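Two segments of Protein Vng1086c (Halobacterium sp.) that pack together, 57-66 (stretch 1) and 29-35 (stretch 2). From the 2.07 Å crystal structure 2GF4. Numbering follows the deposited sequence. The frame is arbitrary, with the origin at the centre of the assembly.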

# COMPACT_ATOMS: atom_id res chain seq x y z
N LEU A 57 -1.44 -8.94 4.22
CA LEU A 57 -2.04 -8.11 5.25
C LEU A 57 -1.07 -7.69 6.34
O LEU A 57 -1.21 -6.58 6.89
CB LEU A 57 -3.22 -8.84 5.85
CG LEU A 57 -4.40 -8.89 4.86
CD1 LEU A 57 -5.43 -9.80 5.43
CD2 LEU A 57 -4.97 -7.49 4.62
N LEU A 58 -0.11 -8.56 6.67
CA LEU A 58 0.88 -8.27 7.71
C LEU A 58 1.88 -7.22 7.23
O LEU A 58 2.17 -6.28 7.97
CB LEU A 58 1.65 -9.53 8.09
CG LEU A 58 0.83 -10.56 8.87
CD1 LEU A 58 1.64 -11.76 9.14
CD2 LEU A 58 0.41 -9.97 10.14
N GLY A 59 2.42 -7.41 6.02
CA GLY A 59 3.36 -6.44 5.47
C GLY A 59 2.68 -5.09 5.34
O GLY A 59 3.21 -4.07 5.76
N ASN A 60 1.52 -5.09 4.73
CA ASN A 60 0.76 -3.88 4.56
C ASN A 60 0.51 -3.19 5.86
O ASN A 60 0.64 -1.98 5.97
CB ASN A 60 -0.54 -4.25 4.00
CG ASN A 60 -0.92 -3.36 2.97
OD1 ASN A 60 -1.80 -2.53 3.14
ND2 ASN A 60 -0.24 -3.46 1.84
N ALA A 61 0.10 -3.95 6.86
CA ALA A 61 -0.20 -3.33 8.12
C ALA A 61 1.01 -2.77 8.82
O ALA A 61 0.89 -1.74 9.50
CB ALA A 61 -0.86 -4.29 8.99
N LEU A 62 2.15 -3.43 8.70
CA LEU A 62 3.33 -2.89 9.34
C LEU A 62 3.64 -1.56 8.67
O LEU A 62 3.93 -0.59 9.35
CB LEU A 62 4.47 -3.86 9.15
CG LEU A 62 5.70 -3.55 9.97
CD1 LEU A 62 5.39 -3.77 11.43
CD2 LEU A 62 6.80 -4.46 9.52
N ALA A 63 3.55 -1.49 7.34
CA ALA A 63 3.86 -0.24 6.66
C ALA A 63 2.88 0.86 7.03
O ALA A 63 3.30 2.00 7.23
CB ALA A 63 3.88 -0.48 5.22
N ALA A 64 1.59 0.54 7.13
CA ALA A 64 0.61 1.55 7.52
C ALA A 64 0.91 2.05 8.94
O ALA A 64 0.70 3.23 9.21
CB ALA A 64 -0.75 0.97 7.49
N ALA A 65 1.35 1.19 9.85
CA ALA A 65 1.66 1.67 11.18
C ALA A 65 2.87 2.62 11.17
O ALA A 65 2.92 3.54 11.98
CB ALA A 65 1.92 0.53 12.06
N MSE A 66 3.85 2.39 10.30
CA MSE A 66 4.99 3.30 10.22
C MSE A 66 4.51 4.63 9.69
O MSE A 66 4.99 5.68 10.11
CB MSE A 66 5.99 2.81 9.23
CG MSE A 66 6.57 1.48 9.64
SE MSE A 66 7.53 1.49 11.48
CE MSE A 66 6.27 0.49 12.76
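Stretch 2 29-35: TAFAAYE

Stretch 1 is helical throughout, as its phi/psi values and its i to i+4 hydrogen bonds indicate, from Ala61 N to Leu57 O (2.9 Å) through Met66 N to Leu62 O (3.1 Å). Stretch 2 opens with a type I turn, Thr29 to Ala32, closed by Ala32 N to Thr29 O at 3.0 Å. Phe31, within this turn, occupies the N-cap position, and a helix runs from Ala32 onward, with Glu35 N bonded to Phe31 O at 3.2 Å. The register fixes the direction: the CA atoms of Leu57 and Tyr34 are 5.2 Å apart and those of Ala61 and Phe31 5.8 Å, so stretch 2 descends as stretch 1 ascends, an antiparallel course.

The contact buries 421 Å² summed over both sides, and seven side-chain pairs across it are apolar. At one end Ala65 CB meets Ala30 CB at 4.3 Å. Phe31 (chi1 -60°, m) has a CA-to-CB bond that points sideways, yet its ring reaches stretch 1: Phe31 CD2 lies 3.5 Å from Ala61 CB and 3.9 Å from Leu58 CD2, while Phe31 CZ is 4.2 Å from Leu62 CD1. At the other end Leu57 CB packs 4.0 Å from Tyr34 CB, and Leu57 CD2 4.1 Å from Ala33 CB.

Two contacts are defined by their position round a ring. Leu58 CD2 sits 3.6 Å from the centroid of the Tyr34 ring and only 16° off its normal, a CH-pi geometry that places the methyl over the face; the tyrosine chi1 of 165° (t) accompanies this arrangement. Leu58 O approaches the edge of the Phe31 ring, 3.8 Å from Phe31 CE2.

No direct hydrogen bond joins the stretches. Polar linkage comes instead through water 1, which donates to Ala30 O (3.0 Å from the water O) and to Ala61 O (2.9 Å), bridging two backbone carbonyls. Tyr34 OH is hydrogen-bonded elsewhere in the structure.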

# COMPACT_ATOMS: atom_id res chain seq x y z
N THR A 29 -4.22 -1.84 17.45
CA THR A 29 -5.22 -2.32 16.50
C THR A 29 -4.62 -2.37 15.08
O THR A 29 -5.35 -2.65 14.11
CB THR A 29 -6.42 -1.35 16.43
OG1 THR A 29 -6.03 -0.08 15.89
CG2 THR A 29 -6.88 -1.04 17.80
N ALA A 30 -3.31 -2.19 14.93
CA ALA A 30 -2.74 -2.13 13.60
C ALA A 30 -2.97 -3.30 12.70
O ALA A 30 -3.07 -3.14 11.48
CB ALA A 30 -1.29 -1.87 13.73
N PHE A 31 -3.11 -4.47 13.29
CA PHE A 31 -3.27 -5.62 12.45
C PHE A 31 -4.68 -6.12 12.42
O PHE A 31 -4.90 -7.31 12.19
CB PHE A 31 -2.32 -6.71 12.91
CG PHE A 31 -0.89 -6.28 12.85
CD1 PHE A 31 -0.28 -5.70 13.94
CD2 PHE A 31 -0.17 -6.43 11.69
CE1 PHE A 31 1.02 -5.30 13.87
CE2 PHE A 31 1.13 -6.03 11.63
CZ PHE A 31 1.72 -5.47 12.71
N ALA A 32 -5.65 -5.25 12.57
CA ALA A 32 -7.00 -5.76 12.59
C ALA A 32 -7.48 -6.39 11.31
O ALA A 32 -8.33 -7.27 11.37
CB ALA A 32 -7.90 -4.74 13.02
N ALA A 33 -6.95 -5.99 10.16
CA ALA A 33 -7.38 -6.65 8.94
C ALA A 33 -6.79 -8.07 8.87
O ALA A 33 -7.49 -8.97 8.40
CB ALA A 33 -6.94 -5.91 7.81
N TYR A 34 -5.54 -8.28 9.29
CA TYR A 34 -4.99 -9.62 9.26
C TYR A 34 -5.85 -10.52 10.16
O TYR A 34 -6.14 -11.63 9.76
CB TYR A 34 -3.55 -9.61 9.77
CG TYR A 34 -3.01 -10.97 10.12
CD1 TYR A 34 -2.53 -11.82 9.14
CD2 TYR A 34 -2.94 -11.37 11.45
CE1 TYR A 34 -1.99 -13.02 9.47
CE2 TYR A 34 -2.41 -12.57 11.78
CZ TYR A 34 -1.94 -13.38 10.79
OH TYR A 34 -1.42 -14.59 11.11
N GLU A 35 -6.27 -10.06 11.35
CA GLU A 35 -7.07 -10.92 12.22
C GLU A 35 -8.43 -11.26 11.61
O GLU A 35 -8.96 -12.33 11.89
CB GLU A 35 -7.22 -10.26 13.58
CG GLU A 35 -5.89 -9.86 14.22
CD GLU A 35 -5.15 -11.02 14.82
OE1 GLU A 35 -5.77 -12.09 14.98
OE2 GLU A 35 -3.95 -10.90 15.17
O HOH W 1 -1.82 -0.88 9.90